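PDB 5OET: glutathione synthetase-like effector 30 (Gpa-GSS30-apo) from Globodera pallida, which probably serves as a parasitism effector evolved from glutathione synthetase, the ATP-dependent ligase that joins gamma-glutamylcysteine to glycine. Local coordinates for residues 119-122 with 123-126; 240-243 with 244-247; 341-344 with 345-348. All coordinates share one frame; numbering follows the deposited sequence.

Interaction 1: 119-122 with 123-126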
loop_
_atom_site.group_PDB
_atom_site.type_symbol
_atom_site.label_atom_id
_atom_site.label_comp_id
_atom_site.label_asym_id
_atom_site.label_seq_id
_atom_site.Cartn_x
_atom_site.Cartn_y
_atom_site.Cartn_z
ATOM N N SER A 119 -4.207 -36.936 6.567
ATOM C CA SER A 119 -4.825 -36.260 7.715
ATOM C C SER A 119 -6.187 -36.823 8.128
ATOM O O SER A 119 -6.575 -36.704 9.286
ATOM C CB SER A 119 -4.928 -34.760 7.444
ATOM O OG SER A 119 -3.636 -34.224 7.215
ATOM N N CYS A 120 -6.896 -37.440 7.185
ATOM C CA CYS A 120 -8.125 -38.213 7.464
ATOM C C CYS A 120 -7.894 -39.610 8.066
ATOM O O CYS A 120 -8.858 -40.319 8.298
ATOM C CB CYS A 120 -8.953 -38.378 6.171
ATOM S SG CYS A 120 -9.520 -36.834 5.408
ATOM N N ASP A 121 -6.644 -40.010 8.297
ATOM C CA ASP A 121 -6.296 -41.370 8.759
ATOM C C ASP A 121 -5.394 -41.257 9.991
ATOM O O ASP A 121 -4.179 -41.450 9.897
ATOM C CB ASP A 121 -5.601 -42.150 7.622
ATOM C CG ASP A 121 -5.452 -43.665 7.918
ATOM O OD1 ASP A 121 -5.727 -44.116 9.060
ATOM O OD2 ASP A 121 -5.053 -44.415 6.988
ATOM N N TYR A 122 -6.012 -40.940 11.133
ATOM C CA TYR A 122 -5.300 -40.728 12.403
ATOM C C TYR A 122 -4.411 -41.914 12.821
ATOM O O TYR A 122 -3.280 -41.720 13.287
ATOM C CB TYR A 122 -6.285 -40.415 13.539
ATOM C CG TYR A 122 -5.642 -39.948 14.842
ATOM C CD1 TYR A 122 -4.574 -39.040 14.845
ATOM C CD2 TYR A 122 -6.120 -40.373 16.069
ATOM C CE1 TYR A 122 -3.995 -38.595 16.024
ATOM C CE2 TYR A 122 -5.552 -39.924 17.262
ATOM C CZ TYR A 122 -4.487 -39.033 17.230
ATOM O OH TYR A 122 -3.893 -38.565 18.381
ATOM N N GLU A 123 -4.922 -43.131 12.672
ATOM C CA GLU A 123 -4.088 -44.286 12.966
ATOM C C GLU A 123 -2.816 -44.356 12.077
ATOM O O GLU A 123 -1.765 -44.751 12.580
ATOM C CB GLU A 123 -4.908 -45.589 13.036
ATOM C CG GLU A 123 -5.164 -46.055 14.479
ATOM C CD GLU A 123 -3.895 -46.633 15.141
ATOM O OE1 GLU A 123 -3.356 -45.995 16.082
ATOM O OE2 GLU A 123 -3.416 -47.714 14.697
ATOM N N PHE A 124 -2.882 -43.931 10.812
ATOM C CA PHE A 124 -1.692 -43.898 9.966
ATOM C C PHE A 124 -0.651 -42.925 10.499
ATOM O O PHE A 124 0.537 -43.267 10.595
ATOM C CB PHE A 124 -2.015 -43.549 8.507
ATOM C CG PHE A 124 -0.791 -43.406 7.653
ATOM C CD1 PHE A 124 -0.021 -44.520 7.331
ATOM C CD2 PHE A 124 -0.369 -42.153 7.219
ATOM C CE1 PHE A 124 1.133 -44.395 6.561
ATOM C CE2 PHE A 124 0.782 -42.020 6.447
ATOM C CZ PHE A 124 1.536 -43.145 6.112
ATOM N N LEU A 125 -1.106 -41.718 10.826
ATOM C CA LEU A 125 -0.235 -40.672 11.363
ATOM C C LEU A 125 0.428 -41.132 12.656
ATOM O O LEU A 125 1.640 -41.017 12.786
ATOM C CB LEU A 125 -1.012 -39.372 11.602
ATOM C CG LEU A 125 -1.608 -38.629 10.399
ATOM C CD1 LEU A 125 -2.086 -37.238 10.795
ATOM C CD2 LEU A 125 -0.595 -38.514 9.280
ATOM N N LYS A 126 -0.364 -41.678 13.586
ATOM C CA LYS A 126 0.165 -42.258 14.832
ATOM C C LYS A 126 1.202 -43.337 14.556
ATOM O O LYS A 126 2.252 -43.352 15.184
ATOM C CB LYS A 126 -0.954 -42.824 15.723
ATOM C CG LYS A 126 -1.662 -41.776 16.588
ATOM C CD LYS A 126 -2.777 -42.366 17.462
ATOM C CE LYS A 126 -2.275 -43.009 18.754
ATOM N NZ LYS A 126 -2.293 -44.506 18.759
#
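The carbonyl O of Asp-121 takes two backbone N-H groups of the next turn. Leu-125 N reaches it at 3.2 Å with an N-H...O angle of 163°, in the carbonyl plane, while Phe-124 N lies at 2.9 Å from the same Asp-121 O but points badly, so that bond is weak. Phe-124 N has a second acceptor in Asp-121 OD1, 3.3 Å away and again weak, so this one N-H is shared between the main chain and the side chain of the same aspartate. Asp-121 gets its carboxylate there by turning CG anti to its own nitrogen (chi1 -169°), forward, beside its carbonyl carbon, toward Phe-124 N in the first turn. The carboxylate then lies against the Phe-124 methylene, with Asp-121 CG 3.5 Å from Phe-124 CB, and the two side chains cross at about a right angle. Beyond this, the Phe-124 ring meets Phe-364 edge-to-face.

One residue further on, Lys-126 N bonds almost straight to Tyr-122 O at 2.9 Å. The same pair is joined through its side chains. Lys-126 CD sits over one face of the Tyr-122 ring in a CH-pi contact, 3.9 Å from the centroid and displaced toward the rim. The aliphatic part of the lysine does this touching; the chain then bends, and Lys-126 NZ makes a salt bridge of 3.2 Å to Glu-123 OE1, meeting it nearly along the C-O bond. Tyr-122 OH is hydrogen-bonded to Asp-149 of helix 141-150, which ties the far end of the ring to a neighbouring helix.

Taken together this is an N-capped first helical turn: Asp-121 is the N-cap of helix 122-127, just after helix 98-119, and the i to i+4 Tyr-Lys pair runs along the flank of the new helix.

Interaction 2: 240-243 with 244-247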
loop_
_atom_site.group_PDB
_atom_site.type_symbol
_atom_site.label_atom_id
_atom_site.label_comp_id
_atom_site.label_asym_id
_atom_site.label_seq_id
_atom_site.Cartn_x
_atom_site.Cartn_y
_atom_site.Cartn_z
ATOM N N PHE A 240 -20.664 -23.603 5.987
ATOM C CA PHE A 240 -21.214 -23.498 7.343
ATOM C C PHE A 240 -22.715 -23.139 7.325
ATOM O O PHE A 240 -23.480 -23.625 8.154
ATOM C CB PHE A 240 -20.425 -22.481 8.169
ATOM C CG PHE A 240 -20.730 -22.526 9.630
ATOM C CD1 PHE A 240 -20.142 -23.477 10.442
ATOM C CD2 PHE A 240 -21.623 -21.616 10.196
ATOM C CE1 PHE A 240 -20.449 -23.524 11.793
ATOM C CE2 PHE A 240 -21.921 -21.659 11.554
ATOM C CZ PHE A 240 -21.337 -22.609 12.353
ATOM N N GLY A 241 -23.107 -22.272 6.396
ATOM C CA GLY A 241 -24.509 -22.085 6.041
ATOM C C GLY A 241 -25.353 -21.289 7.023
ATOM O O GLY A 241 -26.536 -21.589 7.195
ATOM N N ASN A 242 -24.751 -20.274 7.635
ATOM C CA ASN A 242 -25.422 -19.376 8.571
ATOM C C ASN A 242 -25.158 -17.949 8.109
ATOM O O ASN A 242 -24.028 -17.476 8.212
ATOM C CB ASN A 242 -24.848 -19.597 9.969
ATOM C CG ASN A 242 -25.591 -18.838 11.072
ATOM O OD1 ASN A 242 -25.880 -17.638 10.968
ATOM N ND2 ASN A 242 -25.845 -19.541 12.167
ATOM N N ALA A 243 -26.196 -17.277 7.617
ATOM C CA ALA A 243 -26.069 -15.917 7.063
ATOM C C ALA A 243 -25.564 -14.893 8.054
ATOM O O ALA A 243 -24.953 -13.918 7.640
ATOM C CB ALA A 243 -27.394 -15.423 6.500
ATOM N N GLU A 244 -25.846 -15.101 9.340
ATOM C CA GLU A 244 -25.434 -14.167 10.395
ATOM C C GLU A 244 -24.084 -14.496 11.050
ATOM O O GLU A 244 -23.590 -13.688 11.855
ATOM C CB GLU A 244 -26.553 -14.000 11.456
ATOM C CG GLU A 244 -27.645 -12.965 11.122
ATOM C CD GLU A 244 -27.147 -11.522 10.819
ATOM O OE1 GLU A 244 -26.032 -11.083 11.235
ATOM O OE2 GLU A 244 -27.889 -10.807 10.122
ATOM N N ALA A 245 -23.474 -15.629 10.678
ATOM C CA ALA A 245 -22.154 -16.026 11.170
ATOM C C ALA A 245 -20.985 -15.227 10.616
ATOM O O ALA A 245 -20.996 -14.789 9.461
ATOM C CB ALA A 245 -21.905 -17.491 10.897
ATOM N N VAL A 246 -19.954 -15.106 11.456
ATOM C CA VAL A 246 -18.768 -14.298 11.188
ATOM C C VAL A 246 -17.583 -15.187 10.952
ATOM O O VAL A 246 -17.561 -16.332 11.376
ATOM C CB VAL A 246 -18.380 -13.369 12.384
ATOM C CG1 VAL A 246 -19.574 -12.541 12.842
ATOM C CG2 VAL A 246 -17.767 -14.142 13.575
ATOM N N ILE A 247 -16.568 -14.619 10.335
ATOM C CA ILE A 247 -15.292 -15.269 10.179
ATOM C C ILE A 247 -14.306 -14.661 11.192
ATOM O O ILE A 247 -14.130 -13.439 11.246
ATOM C CB ILE A 247 -14.787 -15.084 8.749
ATOM C CG1 ILE A 247 -15.678 -15.859 7.783
ATOM C CG2 ILE A 247 -13.358 -15.573 8.637
ATOM C CD1 ILE A 247 -15.478 -15.448 6.346
#
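The ring of Phe-240 is met at a slant by the methyl of Ala-245, with CD2 of Phe-240 4.2 Å from CB of Ala-245. This light apolar touch is all that passes between the ring and residues 244-247; the ring also packs on Val-307 and Ala-309 of strand 306-314, and on Gln-158 and Thr-334 from loops. The second flat group is the amide of Asn-242. Asn-242 OD1 lies 3.0 Å from Glu-244 N, a weak hydrogen bond with an N-H...O angle of 132°, and Asn-242 CB rests against Ala-245 CB at 3.7 Å. With CG opposite the backbone nitrogen (chi1 -173°), Asn-242 folds its amide forward over the bend it begins, instead of back toward the helix.

The backbone closes that bend. Ala-245 N donates to Asn-242 O over 3.1 Å, and the donor stands well above the carbonyl plane, away from the lone-pair directions. Ala-245 CB also comes to 3.4 Å from Asn-242 O, so the methyl tucks in beside the bond. Asn-242 therefore contributes both its main-chain O and its side-chain OD1 to the turn. Glu-244 sits at the bend with its side chain directed off the turn, and its OE1 forms a salt bridge with Lys-278. On the helix side, Gly-241 ends the helical conformation with a positive phi of 76°, and Trp-237 NE1, one turn earlier, bonds to Ala-245 O.

Chain reversal here is thus a type I beta turn, Asn-242 to Ala-245, with a weak Asx turn built on its first residue. It links helix 225-240 to strand 246-251, which then runs parallel between strands 279-283 and 306-314: the helix-to-strand connection of a layered alpha/beta fold.

Interaction 3: 341-344 with 345-348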
loop_
_atom_site.group_PDB
_atom_site.type_symbol
_atom_site.label_atom_id
_atom_site.label_comp_id
_atom_site.label_asym_id
_atom_site.label_seq_id
_atom_site.Cartn_x
_atom_site.Cartn_y
_atom_site.Cartn_z
ATOM N N TYR A 341 -6.185 -29.120 13.972
ATOM C CA TYR A 341 -4.885 -29.470 14.552
ATOM C C TYR A 341 -4.264 -30.751 14.016
ATOM O O TYR A 341 -3.045 -30.824 13.902
ATOM C CB TYR A 341 -4.926 -29.490 16.091
ATOM C CG TYR A 341 -4.281 -28.275 16.679
ATOM C CD1 TYR A 341 -2.898 -28.177 16.734
ATOM C CD2 TYR A 341 -5.042 -27.192 17.142
ATOM C CE1 TYR A 341 -2.279 -27.045 17.247
ATOM C CE2 TYR A 341 -4.436 -26.057 17.674
ATOM C CZ TYR A 341 -3.046 -25.992 17.719
ATOM O OH TYR A 341 -2.397 -24.892 18.234
ATOM N N ILE A 342 -5.091 -31.735 13.656
ATOM C CA ILE A 342 -4.619 -32.999 13.047
ATOM C C ILE A 342 -3.622 -32.793 11.900
ATOM O O ILE A 342 -2.717 -33.616 11.704
ATOM C CB ILE A 342 -5.804 -33.892 12.586
ATOM C CG1 ILE A 342 -5.333 -35.273 12.137
ATOM C CG2 ILE A 342 -6.588 -33.260 11.446
ATOM C CD1 ILE A 342 -4.669 -36.078 13.219
ATOM N N PHE A 343 -3.767 -31.683 11.171
ATOM C CA PHE A 343 -2.891 -31.392 10.036
ATOM C C PHE A 343 -1.483 -31.034 10.460
ATOM O O PHE A 343 -0.545 -31.264 9.691
ATOM C CB PHE A 343 -3.474 -30.286 9.168
ATOM C CG PHE A 343 -4.578 -30.749 8.281
ATOM C CD1 PHE A 343 -5.813 -31.038 8.801
ATOM C CD2 PHE A 343 -4.375 -30.917 6.940
ATOM C CE1 PHE A 343 -6.846 -31.464 7.992
ATOM C CE2 PHE A 343 -5.399 -31.339 6.123
ATOM C CZ PHE A 343 -6.639 -31.623 6.651
ATOM N N ALA A 344 -1.326 -30.490 11.666
ATOM C CA ALA A 344 0.006 -30.254 12.224
ATOM C C ALA A 344 0.803 -31.550 12.397
ATOM O O ALA A 344 2.025 -31.540 12.235
ATOM C CB ALA A 344 -0.088 -29.528 13.555
ATOM N N LEU A 345 0.115 -32.644 12.730
ATOM C CA LEU A 345 0.733 -33.968 12.813
ATOM C C LEU A 345 1.135 -34.513 11.412
ATOM O O LEU A 345 2.186 -35.135 11.253
ATOM C CB LEU A 345 -0.214 -34.940 13.542
ATOM C CG LEU A 345 0.330 -36.294 13.995
ATOM C CD1 LEU A 345 1.505 -36.145 14.942
ATOM C CD2 LEU A 345 -0.773 -37.100 14.660
ATOM N N SER A 346 0.318 -34.257 10.396
ATOM C CA SER A 346 0.641 -34.713 9.037
ATOM C C SER A 346 1.660 -33.831 8.304
ATOM O O SER A 346 2.007 -34.129 7.165
ATOM C CB SER A 346 -0.637 -34.853 8.188
ATOM O OG SER A 346 -1.065 -33.611 7.655
ATOM N N HIS A 347 2.131 -32.752 8.923
ATOM C CA HIS A 347 3.133 -31.882 8.286
ATOM C C HIS A 347 4.439 -31.789 9.071
ATOM O O HIS A 347 5.276 -30.929 8.819
ATOM C CB HIS A 347 2.534 -30.496 8.050
ATOM C CG HIS A 347 1.526 -30.463 6.952
ATOM N ND1 HIS A 347 0.343 -31.172 7.003
ATOM C CD2 HIS A 347 1.532 -29.822 5.764
ATOM C CE1 HIS A 347 -0.342 -30.953 5.896
ATOM N NE2 HIS A 347 0.361 -30.140 5.124
ATOM N N THR A 348 4.641 -32.693 10.014
ATOM C CA THR A 348 5.958 -32.808 10.602
ATOM C C THR A 348 6.929 -33.191 9.504
ATOM O O THR A 348 6.547 -33.725 8.459
ATOM C CB THR A 348 6.033 -33.866 11.734
ATOM O OG1 THR A 348 5.775 -35.180 11.212
ATOM C CG2 THR A 348 5.053 -33.531 12.864
#
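His-347 sets CG beside its backbone nitrogen (chi1 -72°), and Phe-343 does the same, so the two side chains lie side by side and point the same way; Ser-346, between them in sequence, holds OG between its nitrogen and carbonyl carbon (chi1 82°), facing the same neighbourhood. Here a short, weakly bonded helix, 342-345, leads through a type I beta turn, Leu-345 to Thr-348, into the N-capped helix 349-354, with Thr-348 as N-cap through its bond to Met-351 N.

The histidine ring grips the end of the first helix. His-347 ND1 donates to Phe-343 O at 2.8 Å, bent to 130°, with the acceptor lying off the imidazole plane and the donor tilted from the carbonyl plane. His-347 ND1 is also hydrogen-bonded to Ser-346 OG at 2.9 Å, a pair in which either atom could be the donor, and that OG is in turn bonded to Ser-119 OG, at the end of helix 98-119. On the far side of the imidazole, NE2 pairs with Gln-165 NE2. Partners at both nitrogens probably help fix the ring's rotation.

Ile-342 O accepts two weak helical bonds, from Leu-345 N at 3.2 Å and from Ser-346 N at 3.4 Å. The bond from Ala-344 N back to Tyr-341 O is shorter, at 2.8 Å. On the side of this turn where Ile-342 and Leu-345 lie, their chains meet end to end and both touch Tyr-122 and Leu-125 of helix 122-127. Phe-343 packs toward helix 98-119, on Phe-116, and against Phe-163.

Where the phenylalanine and histidine side chains come nearest, His-347 CE1 stands at the edge of the Phe-343 ring, close to its plane, 4.2 Å from Phe-343 CD2.

Overall arrangement
The three contacts come in series along the chain, and all belong to the part of it related to eukaryotic glutathione synthase. Interactions 1 and 3 are neighbours, their centres 9 Å apart: helix 122-127 packs against helix 342-345, with Tyr-122 on Ile-342, and helix 141-150 touches both. Parts of the sequence more than two hundred residues apart thus share one helical cluster. Interaction 2 stands alone, about 17 Å from interaction 1 and about 15 Å from interaction 3 between nearest atoms, at the surface entrance to strand 246-251. None of the three contains the magnesium ligands His-406 and Glu-426; they join helices to one another and a helix to a strand.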